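Local coordinates for protein ATP-dependent RNA helicase HrpB (PDB 6EUD) that hydrolyses ATP as a bacterial DEAH/RHA-family RNA helicase that binds single-stranded RNA, at residues C246-A251 and N255-A260. Numbering follows the deposited sequence.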
loop_
_atom_site.group_PDB
_atom_site.type_symbol
_atom_site.label_atom_id
_atom_site.label_comp_id
_atom_site.label_asym_id
_atom_site.label_seq_id
_atom_site.Cartn_x
_atom_site.Cartn_y
_atom_site.Cartn_z
ATOM N N CYS A 246 -17.804 -32.730 1.943
ATOM C CA CYS A 246 -17.224 -32.286 3.207
ATOM C C CYS A 246 -16.662 -30.890 3.131
ATOM O O CYS A 246 -15.496 -30.723 2.793
ATOM C CB CYS A 246 -16.102 -33.228 3.643
ATOM S SG CYS A 246 -16.554 -34.954 3.611
ATOM N N PRO A 247 -17.478 -29.881 3.457
ATOM C CA PRO A 247 -16.970 -28.507 3.574
ATOM C C PRO A 247 -15.921 -28.400 4.670
ATOM O O PRO A 247 -15.902 -29.211 5.574
ATOM C CB PRO A 247 -18.218 -27.692 3.926
ATOM C CG PRO A 247 -19.187 -28.709 4.466
ATOM C CD PRO A 247 -18.926 -29.960 3.704
ATOM N N LEU A 248 -15.050 -27.411 4.577
ATOM C CA LEU A 248 -13.997 -27.236 5.559
ATOM C C LEU A 248 -13.676 -25.763 5.744
ATOM O O LEU A 248 -12.928 -25.160 4.962
ATOM C CB LEU A 248 -12.737 -28.001 5.158
ATOM C CG LEU A 248 -11.678 -28.051 6.255
ATOM C CD1 LEU A 248 -12.271 -28.700 7.463
ATOM C CD2 LEU A 248 -10.473 -28.819 5.809
ATOM N N TYR A 249 -14.285 -25.192 6.778
ATOM C CA TYR A 249 -13.918 -23.872 7.269
ATOM C C TYR A 249 -13.926 -23.865 8.796
ATOM O O TYR A 249 -14.594 -24.697 9.416
ATOM C CB TYR A 249 -14.851 -22.797 6.714
ATOM C CG TYR A 249 -16.305 -23.185 6.551
ATOM C CD1 TYR A 249 -16.738 -23.867 5.424
ATOM C CD2 TYR A 249 -17.257 -22.813 7.489
ATOM C CE1 TYR A 249 -18.077 -24.202 5.252
ATOM C CE2 TYR A 249 -18.602 -23.139 7.321
ATOM C CZ TYR A 249 -19.002 -23.832 6.203
ATOM O OH TYR A 249 -20.326 -24.160 6.026
ATOM N N GLY A 250 -13.171 -22.935 9.386
ATOM C CA GLY A 250 -13.033 -22.835 10.832
ATOM C C GLY A 250 -14.331 -22.792 11.626
ATOM O O GLY A 250 -14.393 -23.275 12.757
ATOM N N ALA A 251 -15.378 -22.230 11.028
ATOM C CA ALA A 251 -16.648 -22.050 11.725
ATOM C C ALA A 251 -17.528 -23.296 11.697
ATOM O O ALA A 251 -18.739 -23.211 11.918
ATOM C CB ALA A 251 -17.405 -20.867 11.125
ATOM N N ASN A 255 -16.697 -31.984 14.296
ATOM C CA ASN A 255 -16.549 -33.316 13.711
ATOM C C ASN A 255 -16.598 -33.278 12.184
ATOM O O ASN A 255 -16.045 -34.153 11.510
ATOM C CB ASN A 255 -17.632 -34.265 14.247
ATOM C CG ASN A 255 -19.005 -33.984 13.661
ATOM O OD1 ASN A 255 -19.301 -32.866 13.244
ATOM N ND2 ASN A 255 -19.850 -35.008 13.622
ATOM N N ASP A 256 -17.277 -32.263 11.651
ATOM C CA ASP A 256 -17.293 -32.008 10.215
ATOM C C ASP A 256 -15.883 -31.677 9.738
ATOM O O ASP A 256 -15.499 -32.024 8.623
ATOM C CB ASP A 256 -18.269 -30.879 9.875
ATOM C CG ASP A 256 -19.722 -31.336 9.891
ATOM O OD1 ASP A 256 -19.979 -32.513 10.218
ATOM O OD2 ASP A 256 -20.613 -30.521 9.581
ATOM N N GLN A 257 -15.117 -31.023 10.604
ATOM C CA GLN A 257 -13.703 -30.782 10.349
ATOM C C GLN A 257 -12.913 -32.099 10.300
ATOM O O GLN A 257 -11.958 -32.236 9.530
ATOM C CB GLN A 257 -13.127 -29.846 11.417
ATOM C CG GLN A 257 -13.814 -28.482 11.459
ATOM C CD GLN A 257 -13.034 -27.429 12.234
ATOM O OE1 GLN A 257 -11.802 -27.341 12.143
ATOM N NE2 GLN A 257 -13.755 -26.616 12.998
ATOM N N ARG A 258 -13.327 -33.065 11.117
ATOM C CA ARG A 258 -12.674 -34.370 11.169
ATOM C C ARG A 258 -13.111 -35.237 10.005
ATOM O O ARG A 258 -12.308 -35.971 9.432
ATOM C CB ARG A 258 -12.979 -35.083 12.488
ATOM C CG ARG A 258 -12.513 -34.326 13.717
ATOM C CD ARG A 258 -11.009 -34.070 13.673
ATOM N NE ARG A 258 -10.233 -35.308 13.694
ATOM C CZ ARG A 258 -9.858 -35.931 14.806
ATOM N NH1 ARG A 258 -10.184 -35.425 15.988
ATOM N NH2 ARG A 258 -9.156 -37.054 14.735
ATOM N N LYS A 259 -14.391 -35.147 9.665
ATOM C CA LYS A 259 -14.936 -35.875 8.525
ATOM C C LYS A 259 -14.244 -35.457 7.219
ATOM O O LYS A 259 -13.963 -36.289 6.355
ATOM C CB LYS A 259 -16.435 -35.640 8.421
ATOM C CG LYS A 259 -17.106 -36.478 7.370
ATOM C CD LYS A 259 -18.583 -36.161 7.288
ATOM C CE LYS A 259 -18.808 -34.721 6.896
ATOM N NZ LYS A 259 -20.259 -34.466 6.729
ATOM N N ALA A 260 -13.964 -34.164 7.096
ATOM C CA ALA A 260 -13.197 -33.650 5.972
ATOM C C ALA A 260 -11.710 -34.052 6.011
ATOM O O ALA A 260 -11.137 -34.332 4.969
ATOM C CB ALA A 260 -13.324 -32.136 5.897
#
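Lys-259, whose aliphatic chain lies against Cys-246, gives its backbone N to Asn-255 O at 2.7 Å; Arg-258 N adds a weak bond to the same oxygen. These bonds belong to the turn from Asn-255 to Lys-259, and the helix packs across residues 246-248 of strand 243-248. The two axes approach to 7.5 Å and make an angle of 112°.

Such closeness calls for small side chains. Cys-246 and Ala-260 point at each other, and their CB atoms meet at 3.7 Å. The thiol turns aside from the alanine toward Lys-259, where SG lies 4.0 Å from CE. A bend in the lysine chain at chi3 (62°) folds CE back, so that CG and CE both touch the sulfur while NZ turns away from it. Lysine suits this border because its methylenes can cover a buried cysteine.

Leu-248 closes the other flank. With CG swung opposite its backbone N (chi1 -170°), CD1 reaches the helix, 3.8 Å from Gln-257 CA and 3.9 Å from Ala-260 CB. Leu-282 and Ile-284 add to this apolar cluster. Gln-257, extended beyond CG, spans to the turn after the strand, where NE2 comes within 3.4 Å of Gly-250 O; its long polar chain fits this more open edge.

The contact forms the first half of a beta-alpha-beta unit in the C-terminal helicase domain, which continues into strand 269-274. Cys-246 pairs through its backbone with that parallel strand, and the side chains of Leu-248 and Thr-32, a predicted ATP-binding residue, are about 11 Å apart. Since carbon and sulfur contacts dominate, the fit between these two segments probably rests on shape, while Ala-260 O takes a hydrogen bond from Lys-270 NZ of the next strand.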